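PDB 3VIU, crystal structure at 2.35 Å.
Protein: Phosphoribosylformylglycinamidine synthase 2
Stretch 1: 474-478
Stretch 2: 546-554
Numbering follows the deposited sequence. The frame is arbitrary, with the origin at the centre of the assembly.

Stretch 1 474-478: SVVGA
Stretch 2 (546-554) VLEVDKRAE

Stretch 1 leaves the end of a helix and lies against the end of a strand and the extended segment that leaves the turn after it, with CA atoms paired Val-476 to Ala-553 (4.5 Å), Gly-477 to Arg-552 (5.2 Å) and Ala-478 to Leu-547 (4.5 Å); Val-476 to Gly-477 runs roughly antiparallel to Arg-552 to Ala-553, and 298 Å² is buried in all. Ser-474 is helical (phi/psi -63/-36, chi1 m) and out of reach of stretch 2, but its O accepts from Gly-477 N at 2.9 Å. Val-475 (-64/-26, chi1 t) points its CB sideways and meets stretch 2 through its backbone, its O 3.6 Å from Ala-553 CB. Val-476 (-94/2, chi1 m) takes part in the only hydrogen bond between the stretches, a backbone pairing: Ala-553 N donates to Val-476 O at 3.0 Å, with an N-H...O angle of 150°. The same oxygen receives a CA-H...O contact from Arg-552 CA (3.4 Å), and Val-476 CA returns one to Ala-553 O (3.3 Å). Leu-547 CD1 also packs against Val-476 O at 3.3 Å. Gly-477 takes positive phi (100/11) in a Schellman motif that ends the helix; an ideal CB here would jam against the preceding carbonyl and lie 3.0 Å from Lys-551 O, so glycine fits both the backbone and the contact. Gly-477 O approaches Leu-547 CB at 3.4 Å. Ala-478 (-107/154) is extended and points toward stretch 2; its CB comes close to Val-546 O (3.2 Å) and makes an apolar contact with Leu-547 CD2 (3.5 Å). Leu-547 (-162/174, chi1 p, chi2 t) points back toward stretch 1, whereas Val-546 (-130/159, chi1 p) points away. Beyond the strand, a type I turn from Glu-548 to Lys-551 (Val-549 -45/-30, Asp-550 -76/-15) closes with Lys-551 N to Glu-548 O at 2.6 Å; a salt bridge from Lys-551 NZ (rotamer m, t, t, t) to Glu-548 OE1 (3.0 Å) spans it. Arg-552 (-121/157; chi1 t, chi2 m, chi3 -102°, chi4 61°) and Ala-553 (-132/146) then run extended past Gly-477 and Val-476.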

# COMPACT_ATOMS: atom_id res chain seq x y z
N SER A 474 -5.42 -2.10 -15.12
CA SER A 474 -6.19 -2.33 -16.33
C SER A 474 -5.35 -2.03 -17.56
O SER A 474 -5.47 -2.68 -18.59
CB SER A 474 -7.43 -1.44 -16.36
OG SER A 474 -8.28 -1.75 -15.28
N VAL A 475 -4.51 -1.00 -17.43
CA VAL A 475 -3.65 -0.55 -18.50
C VAL A 475 -2.59 -1.57 -18.94
O VAL A 475 -2.14 -1.53 -20.09
CB VAL A 475 -2.98 0.78 -18.10
CG1 VAL A 475 -1.76 1.05 -18.94
CG2 VAL A 475 -3.99 1.91 -18.27
N VAL A 476 -2.19 -2.48 -18.06
CA VAL A 476 -1.21 -3.48 -18.49
C VAL A 476 -1.97 -4.72 -18.94
O VAL A 476 -1.38 -5.73 -19.32
CB VAL A 476 -0.15 -3.85 -17.39
CG1 VAL A 476 0.69 -2.62 -17.07
CG2 VAL A 476 -0.83 -4.40 -16.13
N GLY A 477 -3.30 -4.64 -18.89
CA GLY A 477 -4.14 -5.74 -19.34
C GLY A 477 -4.73 -6.65 -18.30
O GLY A 477 -5.29 -7.69 -18.63
N ALA A 478 -4.65 -6.28 -17.04
CA ALA A 478 -5.19 -7.13 -15.99
C ALA A 478 -6.49 -6.59 -15.39
O ALA A 478 -6.73 -5.38 -15.40
CB ALA A 478 -4.14 -7.33 -14.91
N VAL A 546 -5.17 -9.81 -12.20
CA VAL A 546 -4.50 -10.90 -12.90
C VAL A 546 -4.71 -10.78 -14.40
O VAL A 546 -5.64 -10.11 -14.85
CB VAL A 546 -5.02 -12.27 -12.44
CG1 VAL A 546 -6.52 -12.37 -12.69
CG2 VAL A 546 -4.27 -13.38 -13.16
N LEU A 547 -3.83 -11.42 -15.16
CA LEU A 547 -3.91 -11.40 -16.61
C LEU A 547 -3.10 -12.55 -17.18
O LEU A 547 -2.44 -13.28 -16.45
CB LEU A 547 -3.37 -10.08 -17.15
CG LEU A 547 -1.86 -9.83 -17.00
CD1 LEU A 547 -1.47 -8.64 -17.86
CD2 LEU A 547 -1.50 -9.57 -15.55
N GLU A 548 -3.17 -12.73 -18.49
CA GLU A 548 -2.39 -13.77 -19.14
C GLU A 548 -1.16 -13.04 -19.62
O GLU A 548 -1.26 -12.12 -20.43
CB GLU A 548 -3.13 -14.37 -20.34
CG GLU A 548 -4.42 -15.07 -19.97
CD GLU A 548 -4.93 -15.98 -21.08
OE1 GLU A 548 -5.05 -15.50 -22.23
OE2 GLU A 548 -5.20 -17.18 -20.79
N VAL A 549 -0.00 -13.44 -19.10
CA VAL A 549 1.26 -12.82 -19.46
C VAL A 549 1.39 -12.60 -20.96
O VAL A 549 2.05 -11.67 -21.41
CB VAL A 549 2.43 -13.69 -18.98
CG1 VAL A 549 3.75 -13.01 -19.29
CG2 VAL A 549 2.29 -13.94 -17.50
N ASP A 550 0.76 -13.47 -21.74
CA ASP A 550 0.83 -13.35 -23.18
C ASP A 550 -0.04 -12.23 -23.75
O ASP A 550 0.12 -11.84 -24.90
CB ASP A 550 0.43 -14.67 -23.84
CG ASP A 550 0.81 -14.72 -25.29
OD1 ASP A 550 2.03 -14.68 -25.58
OD2 ASP A 550 -0.10 -14.80 -26.14
N LYS A 551 -0.96 -11.71 -22.95
CA LYS A 551 -1.83 -10.62 -23.37
C LYS A 551 -1.59 -9.49 -22.38
O LYS A 551 -2.44 -9.15 -21.58
CB LYS A 551 -3.29 -11.06 -23.34
CG LYS A 551 -3.59 -12.18 -24.33
CD LYS A 551 -4.96 -12.81 -24.10
CE LYS A 551 -5.19 -13.97 -25.06
NZ LYS A 551 -6.43 -14.73 -24.74
N ARG A 552 -0.39 -8.92 -22.46
CA ARG A 552 0.04 -7.86 -21.57
C ARG A 552 0.40 -6.63 -22.39
O ARG A 552 0.70 -6.74 -23.58
CB ARG A 552 1.26 -8.33 -20.77
CG ARG A 552 1.90 -7.30 -19.85
CD ARG A 552 2.94 -6.42 -20.56
NE ARG A 552 4.33 -6.80 -20.29
CZ ARG A 552 4.86 -7.99 -20.59
NH1 ARG A 552 4.13 -8.92 -21.17
NH2 ARG A 552 6.14 -8.22 -20.32
N ALA A 553 0.36 -5.47 -21.76
CA ALA A 553 0.71 -4.24 -22.44
C ALA A 553 1.66 -3.47 -21.55
O ALA A 553 1.58 -3.53 -20.33
CB ALA A 553 -0.54 -3.41 -22.71
N GLU A 554 2.60 -2.76 -22.17
CA GLU A 554 3.52 -1.94 -21.40
C GLU A 554 3.42 -0.53 -21.98
O GLU A 554 2.85 -0.34 -23.06
CB GLU A 554 4.95 -2.49 -21.45
CG GLU A 554 5.55 -2.77 -22.80
CD GLU A 554 6.92 -3.44 -22.68
OE1 GLU A 554 6.97 -4.68 -22.58
OE2 GLU A 554 7.93 -2.71 -22.65